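Local coordinates for conserved hypothetical protein Ta0289 (Thermoplasma acidophilum DSM 1728, PDB 1PVM) that is of unknown function but pairs two CBS domains, probably a regulatory module, with a zinc-ribbon-like domain that can bind iron and probably zinc, at residues 18-23 with 32-37; 99-102 with 108-111. All coordinates share one frame; numbering follows the deposited sequence.

Contact 1: residues 18-23 with 32-37; sequences NFKTVN and VKIMNE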
ATOM      1  N   ASN B  18       9.838  -4.088  17.532  1.00 20.10           N
ATOM      2  CA  ASN B  18       9.508  -5.484  17.292  1.00 21.43           C
ATOM      3  C   ASN B  18       9.377  -5.770  15.796  1.00 20.37           C
ATOM      4  O   ASN B  18       8.550  -6.578  15.380  1.00 21.79           O
ATOM      5  CB  ASN B  18       8.196  -5.830  18.000  1.00 24.97           C
ATOM      6  CG  ASN B  18       7.969  -7.325  18.112  1.00 31.29           C
ATOM      7  OD1 ASN B  18       6.851  -7.776  18.372  1.00 35.46           O
ATOM      8  ND2 ASN B  18       9.034  -8.104  17.928  1.00 33.67           N
ATOM      9  N   PHE B  19      10.193  -5.104  14.990  1.00 18.33           N
ATOM     10  CA  PHE B  19      10.163  -5.288  13.543  1.00 16.34           C
ATOM     11  C   PHE B  19      10.623  -6.688  13.133  1.00 17.34           C
ATOM     12  O   PHE B  19      11.331  -7.371  13.877  1.00 16.75           O
ATOM     13  CB  PHE B  19      11.056  -4.245  12.876  1.00 14.93           C
ATOM     14  CG  PHE B  19      12.508  -4.386  13.224  1.00 13.82           C
ATOM     15  CD1 PHE B  19      13.358  -5.147  12.426  1.00 14.16           C
ATOM     16  CD2 PHE B  19      13.022  -3.780  14.362  1.00 13.47           C
ATOM     17  CE1 PHE B  19      14.699  -5.300  12.762  1.00 14.56           C
ATOM     18  CE2 PHE B  19      14.357  -3.927  14.705  1.00 12.13           C
ATOM     19  CZ  PHE B  19      15.200  -4.687  13.904  1.00 14.56           C
ATOM     20  N   LYS B  20      10.222  -7.109  11.939  1.00 16.41           N
ATOM     21  CA  LYS B  20      10.605  -8.418  11.434  1.00 17.34           C
ATOM     22  C   LYS B  20      11.607  -8.288  10.300  1.00 15.35           C
ATOM     23  O   LYS B  20      11.581  -7.318   9.543  1.00 14.38           O
ATOM     24  CB  LYS B  20       9.369  -9.192  10.973  1.00 19.62           C
ATOM     25  CG  LYS B  20       8.472  -9.614  12.131  1.00 24.89           C
ATOM     26  CD  LYS B  20       7.337 -10.505  11.671  1.00 28.70           C
ATOM     27  CE  LYS B  20       6.586 -11.082  12.861  1.00 30.56           C
ATOM     28  NZ  LYS B  20       6.095 -10.014  13.778  1.00 33.89           N
ATOM     29  N   THR B  21      12.499  -9.268  10.207  1.00 14.14           N
ATOM     30  CA  THR B  21      13.533  -9.281   9.184  1.00 13.62           C
ATOM     31  C   THR B  21      13.393 -10.543   8.349  1.00 13.88           C
ATOM     32  O   THR B  21      13.064 -11.611   8.871  1.00 14.63           O
ATOM     33  CB  THR B  21      14.946  -9.268   9.815  1.00 14.95           C
ATOM     34  OG1 THR B  21      15.066  -8.155  10.709  1.00 16.26           O
ATOM     35  CG2 THR B  21      16.008  -9.142   8.739  1.00 16.62           C
ATOM     36  N   VAL B  22      13.636 -10.409   7.049  1.00 11.40           N
ATOM     37  CA  VAL B  22      13.552 -11.531   6.125  1.00 11.27           C
ATOM     38  C   VAL B  22      14.789 -11.554   5.234  1.00 10.93           C
ATOM     39  O   VAL B  22      15.402 -10.518   4.976  1.00 10.09           O
ATOM     40  CB  VAL B  22      12.295 -11.435   5.224  1.00 11.76           C
ATOM     41  CG1 VAL B  22      11.045 -11.707   6.040  1.00 13.71           C
ATOM     42  CG2 VAL B  22      12.216 -10.056   4.591  1.00 11.14           C
ATOM     43  N   ASN B  23      15.151 -12.744   4.766  1.00 10.01           N
ATOM     44  CA  ASN B  23      16.310 -12.910   3.904  1.00  8.61           C
ATOM     45  C   ASN B  23      16.029 -12.339   2.510  1.00  8.06           C
ATOM     46  O   ASN B  23      14.904 -12.409   2.017  1.00  7.25           O
ATOM     47  CB  ASN B  23      16.673 -14.391   3.829  1.00  9.86           C
ATOM     48  CG  ASN B  23      17.862 -14.649   2.943  1.00  9.72           C
ATOM     49  OD1 ASN B  23      17.713 -14.934   1.762  1.00 11.51           O
ATOM     50  ND2 ASN B  23      19.056 -14.534   3.508  1.00 11.14           N
ATOM     51  N   VAL B  32       5.123 -11.550   1.464  1.00  7.62           N
ATOM     52  CA  VAL B  32       3.793 -10.985   1.637  1.00  8.09           C
ATOM     53  C   VAL B  32       2.960 -11.815   2.616  1.00  9.31           C
ATOM     54  O   VAL B  32       2.108 -11.270   3.316  1.00  9.76           O
ATOM     55  CB  VAL B  32       3.082 -10.847   0.273  1.00  8.00           C
ATOM     56  CG1 VAL B  32       1.609 -10.563   0.466  1.00  9.14           C
ATOM     57  CG2 VAL B  32       3.732  -9.719  -0.522  1.00  7.15           C
ATOM     58  N   LYS B  33       3.213 -13.123   2.684  1.00  9.49           N
ATOM     59  CA  LYS B  33       2.485 -13.974   3.627  1.00 11.71           C
ATOM     60  C   LYS B  33       2.752 -13.451   5.036  1.00 11.54           C
ATOM     61  O   LYS B  33       1.856 -13.398   5.880  1.00 10.99           O
ATOM     62  CB  LYS B  33       2.965 -15.428   3.561  1.00 15.69           C
ATOM     63  CG  LYS B  33       2.633 -16.170   2.292  1.00 21.41           C
ATOM     64  CD  LYS B  33       2.931 -17.665   2.455  1.00 25.56           C
ATOM     65  CE  LYS B  33       4.375 -17.910   2.879  1.00 28.97           C
ATOM     66  NZ  LYS B  33       4.685 -19.356   3.086  1.00 29.83           N
ATOM     67  N   ILE B  34       4.004 -13.083   5.287  1.00 10.29           N
ATOM     68  CA  ILE B  34       4.400 -12.558   6.588  1.00 10.02           C
ATOM     69  C   ILE B  34       3.707 -11.220   6.840  1.00 10.18           C
ATOM     70  O   ILE B  34       3.231 -10.954   7.942  1.00 11.11           O
ATOM     71  CB  ILE B  34       5.934 -12.375   6.660  1.00 10.66           C
ATOM     72  CG1 ILE B  34       6.619 -13.743   6.565  1.00 12.18           C
ATOM     73  CG2 ILE B  34       6.326 -11.671   7.956  1.00 11.02           C
ATOM     74  CD1 ILE B  34       8.127 -13.670   6.527  1.00 13.99           C
ATOM     75  N   MET B  35       3.643 -10.378   5.815  1.00  9.69           N
ATOM     76  CA  MET B  35       2.991  -9.083   5.958  1.00 10.16           C
ATOM     77  C   MET B  35       1.500  -9.235   6.271  1.00 10.39           C
ATOM     78  O   MET B  35       0.989  -8.601   7.192  1.00 10.29           O
ATOM     79  CB  MET B  35       3.141  -8.256   4.679  1.00 12.51           C
ATOM     80  CG  MET B  35       4.559  -7.839   4.326  1.00 14.58           C
ATOM     81  SD  MET B  35       4.532  -6.722   2.890  1.00 19.50           S
ATOM     82  CE  MET B  35       5.973  -5.740   3.192  1.00 20.24           C
ATOM     83  N   ASN B  36       0.805 -10.077   5.506  1.00 10.09           N
ATOM     84  CA  ASN B  36      -0.630 -10.272   5.712  1.00 11.62           C
ATOM     85  C   ASN B  36      -0.958 -10.899   7.056  1.00 12.44           C
ATOM     86  O   ASN B  36      -1.906 -10.498   7.727  1.00 14.52           O
ATOM     87  CB  ASN B  36      -1.233 -11.127   4.586  1.00 11.22           C
ATOM     88  CG  ASN B  36      -1.276 -10.393   3.252  1.00 11.93           C
ATOM     89  OD1 ASN B  36      -1.299  -9.163   3.214  1.00 14.05           O
ATOM     90  ND2 ASN B  36      -1.306 -11.143   2.155  1.00 11.12           N
ATOM     91  N   GLU B  37      -0.166 -11.883   7.453  1.00 12.87           N
ATOM     92  CA  GLU B  37      -0.385 -12.570   8.715  1.00 15.61           C
ATOM     93  C   GLU B  37      -0.244 -11.642   9.919  1.00 16.31           C
ATOM     94  O   GLU B  37      -1.077 -11.652  10.824  1.00 17.21           O
ATOM     95  CB  GLU B  37       0.617 -13.711   8.841  1.00 19.76           C
ATOM     96  CG  GLU B  37       0.421 -14.603  10.034  1.00 27.62           C
ATOM     97  CD  GLU B  37       1.539 -15.612  10.146  1.00 32.52           C
ATOM     98  OE1 GLU B  37       1.978 -16.111   9.088  1.00 37.43           O
ATOM     99  OE2 GLU B  37       1.977 -15.907  11.277  1.00 36.30           O
TER
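I34 carries this contact from the helix side, sending its two branches to two different residues of 18-23, V22 and K20. The CB of I34 points toward the strand side, and the side chain divides there. Its short branch, CG2, comes within 4.0 Å of CD of K20, one carbon, CE, short of the ammonium. The two side chains run at a slant to one another, and I34 meets the aliphatic part of the lysine. The long branch leaves through CG1, which touches neither residue closely, and continues straight (chi2 176°) to CD1. That terminal methyl meets CG1 of V22 at 3.6 Å, tip to tip. V22 offers this methyl because it stands anti to its own carbonyl carbon (chi1 -71°), while CG2 of V22 stays farther from the isoleucine. The contact is thus purely apolar and small, burying 113 Å² in all. V22 is buried, whereas I34 and K20 remain partly exposed. V22 and K20 point to the helix and T21 between them points away, the alternation of an extended chain. Within the sheet, backbone hydrogen bonds join K20 and V22 to V44, and V22 also to K46. Strand 21-23, helix 28-38 and strand 42-46 form the beta-alpha-beta unit of the first CBS domain, in which the two strands run parallel. The same helix also faces the second subunit: ND2 of N36 hydrogen-bonds to O of I62 of the second subunit, and V32 packs on I66 of that subunit.

Contact 2: residues 99-102 with 108-111; sequences AYLS and RCAV
C109 fits against both L101 and Y100, joining helix 94-104 to strand 108-112 in the beta-alpha-beta unit that these form with strand 87-89 in the second CBS domain. The tight part is CD2 of L101, which lies 3.7 Å from SG of C109 and equally 3.7 Å from the carbonyl C of R108, so one methyl covers both the sulfur and the peptide before it. Y100 approaches with its edge: CE2 is 4.0 Å from CB of C109, which sits near the plane of the ring. The sulfur takes an oblique position beside that ring, 5.2 Å from its centroid and 68° off the ring normal, a cysteine sulfur-aromatic contact. With chi1 at 68°, SG stands between the backbone N and carbonyl carbon of C109 and is directed at the helix. The loose side is the R108 side chain, which points away and comes no nearer than 5.5 Å to the helix; both R108 and Y100 are partly exposed. The phenol OH hydrogen-bonds to the backbone N of K87. Chemically this is an apolar and sulfur-aromatic interface, so shape rather than directed bonds fits helix to strand, and the buried backbone N of R108 finds no partner in the model.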
ATOM      1  N   ALA B  99      10.702  15.044   7.263  1.00 10.29           N
ATOM      2  CA  ALA B  99      11.408  15.624   6.127  1.00  9.51           C
ATOM      3  C   ALA B  99      12.123  14.548   5.309  1.00  9.26           C
ATOM      4  O   ALA B  99      12.147  14.609   4.080  1.00  8.60           O
ATOM      5  CB  ALA B  99      12.407  16.664   6.612  1.00  9.78           C
ATOM      6  N   TYR B 100      12.706  13.564   5.994  1.00  7.76           N
ATOM      7  CA  TYR B 100      13.413  12.481   5.311  1.00  8.71           C
ATOM      8  C   TYR B 100      12.441  11.638   4.494  1.00  7.38           C
ATOM      9  O   TYR B 100      12.694  11.330   3.332  1.00  8.00           O
ATOM     10  CB  TYR B 100      14.131  11.577   6.317  1.00  7.37           C
ATOM     11  CG  TYR B 100      14.790  10.376   5.666  1.00  8.99           C
ATOM     12  CD1 TYR B 100      15.994  10.501   4.968  1.00  8.90           C
ATOM     13  CD2 TYR B 100      14.185   9.121   5.711  1.00  9.32           C
ATOM     14  CE1 TYR B 100      16.580   9.400   4.332  1.00  9.04           C
ATOM     15  CE2 TYR B 100      14.759   8.014   5.079  1.00  8.76           C
ATOM     16  CZ  TYR B 100      15.953   8.161   4.392  1.00  9.91           C
ATOM     17  OH  TYR B 100      16.514   7.067   3.772  1.00 10.37           O
ATOM     18  N   LEU B 101      11.331  11.254   5.108  1.00  6.64           N
ATOM     19  CA  LEU B 101      10.347  10.447   4.407  1.00  7.52           C
ATOM     20  C   LEU B 101       9.785  11.195   3.196  1.00  7.87           C
ATOM     21  O   LEU B 101       9.731  10.651   2.098  1.00  7.73           O
ATOM     22  CB  LEU B 101       9.210  10.057   5.353  1.00  8.21           C
ATOM     23  CG  LEU B 101       9.567   9.149   6.536  1.00  6.95           C
ATOM     24  CD1 LEU B 101       8.329   8.940   7.402  1.00  7.88           C
ATOM     25  CD2 LEU B 101      10.099   7.815   6.040  1.00  7.79           C
ATOM     26  N   SER B 102       9.379  12.443   3.403  1.00  8.35           N
ATOM     27  CA  SER B 102       8.812  13.262   2.327  1.00  9.55           C
ATOM     28  C   SER B 102       9.782  13.459   1.158  1.00  9.56           C
ATOM     29  O   SER B 102       9.393  13.383  -0.012  1.00  7.95           O
ATOM     30  CB  SER B 102       8.385  14.623   2.885  1.00  9.73           C
ATOM     31  OG  SER B 102       7.769  15.408   1.881  1.00 13.79           O
ATOM     32  N   ARG B 108       7.499   5.096   5.415  1.00  7.30           N
ATOM     33  CA  ARG B 108       8.166   4.384   6.506  1.00  7.38           C
ATOM     34  C   ARG B 108       9.645   4.194   6.190  1.00  6.50           C
ATOM     35  O   ARG B 108      10.052   4.250   5.033  1.00  7.53           O
ATOM     36  CB  ARG B 108       7.519   3.020   6.757  1.00  7.43           C
ATOM     37  CG  ARG B 108       7.826   1.932   5.734  1.00  7.49           C
ATOM     38  CD  ARG B 108       6.989   0.695   6.059  1.00 10.30           C
ATOM     39  NE  ARG B 108       5.562   1.002   5.963  1.00 10.43           N
ATOM     40  CZ  ARG B 108       4.600   0.416   6.671  1.00  8.34           C
ATOM     41  NH1 ARG B 108       4.884  -0.532   7.557  1.00  9.93           N
ATOM     42  NH2 ARG B 108       3.343   0.788   6.489  1.00 11.04           N
ATOM     43  N   CYS B 109      10.449   3.980   7.226  1.00  6.75           N
ATOM     44  CA  CYS B 109      11.875   3.757   7.048  1.00  6.21           C
ATOM     45  C   CYS B 109      12.424   3.106   8.303  1.00  6.43           C
ATOM     46  O   CYS B 109      11.746   3.048   9.327  1.00  7.18           O
ATOM     47  CB  CYS B 109      12.612   5.078   6.783  1.00  5.77           C
ATOM     48  SG  CYS B 109      12.671   6.227   8.184  1.00  9.73           S
ATOM     49  N   ALA B 110      13.652   2.608   8.220  1.00  7.92           N
ATOM     50  CA  ALA B 110      14.277   1.967   9.363  1.00  7.75           C
ATOM     51  C   ALA B 110      14.892   3.037  10.249  1.00  8.25           C
ATOM     52  O   ALA B 110      15.094   4.172   9.821  1.00  8.32           O
ATOM     53  CB  ALA B 110      15.356   0.994   8.895  1.00  8.80           C
ATOM     54  N   VAL B 111      15.163   2.667  11.494  1.00  8.05           N
ATOM     55  CA  VAL B 111      15.794   3.570  12.445  1.00  7.51           C
ATOM     56  C   VAL B 111      17.071   2.854  12.863  1.00  8.01           C
ATOM     57  O   VAL B 111      17.034   1.671  13.209  1.00  7.94           O
ATOM     58  CB  VAL B 111      14.911   3.793  13.690  1.00  7.71           C
ATOM     59  CG1 VAL B 111      15.629   4.706  14.681  1.00  8.03           C
ATOM     60  CG2 VAL B 111      13.566   4.389  13.277  1.00  6.91           C
TER

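From the N terminus, contact 1 closes first, bridging the eight residues between strand 21-23 and the middle of helix 28-38. Contact 2 follows much later, spanning the five residues between 99-102 and 108-111. The two loops run in series, neither nesting nor crossing. Contact 1 ties the first strand of one beta-alpha-beta unit to its helix; contact 2 ties the helix of the other to the strand that follows, each in its own CBS domain. Their centres lie about 19 Å apart and they do not touch, but strand 118-123 touches residues of both: F19 packs on its V118 and I121, while C109 and V111 pack on V122.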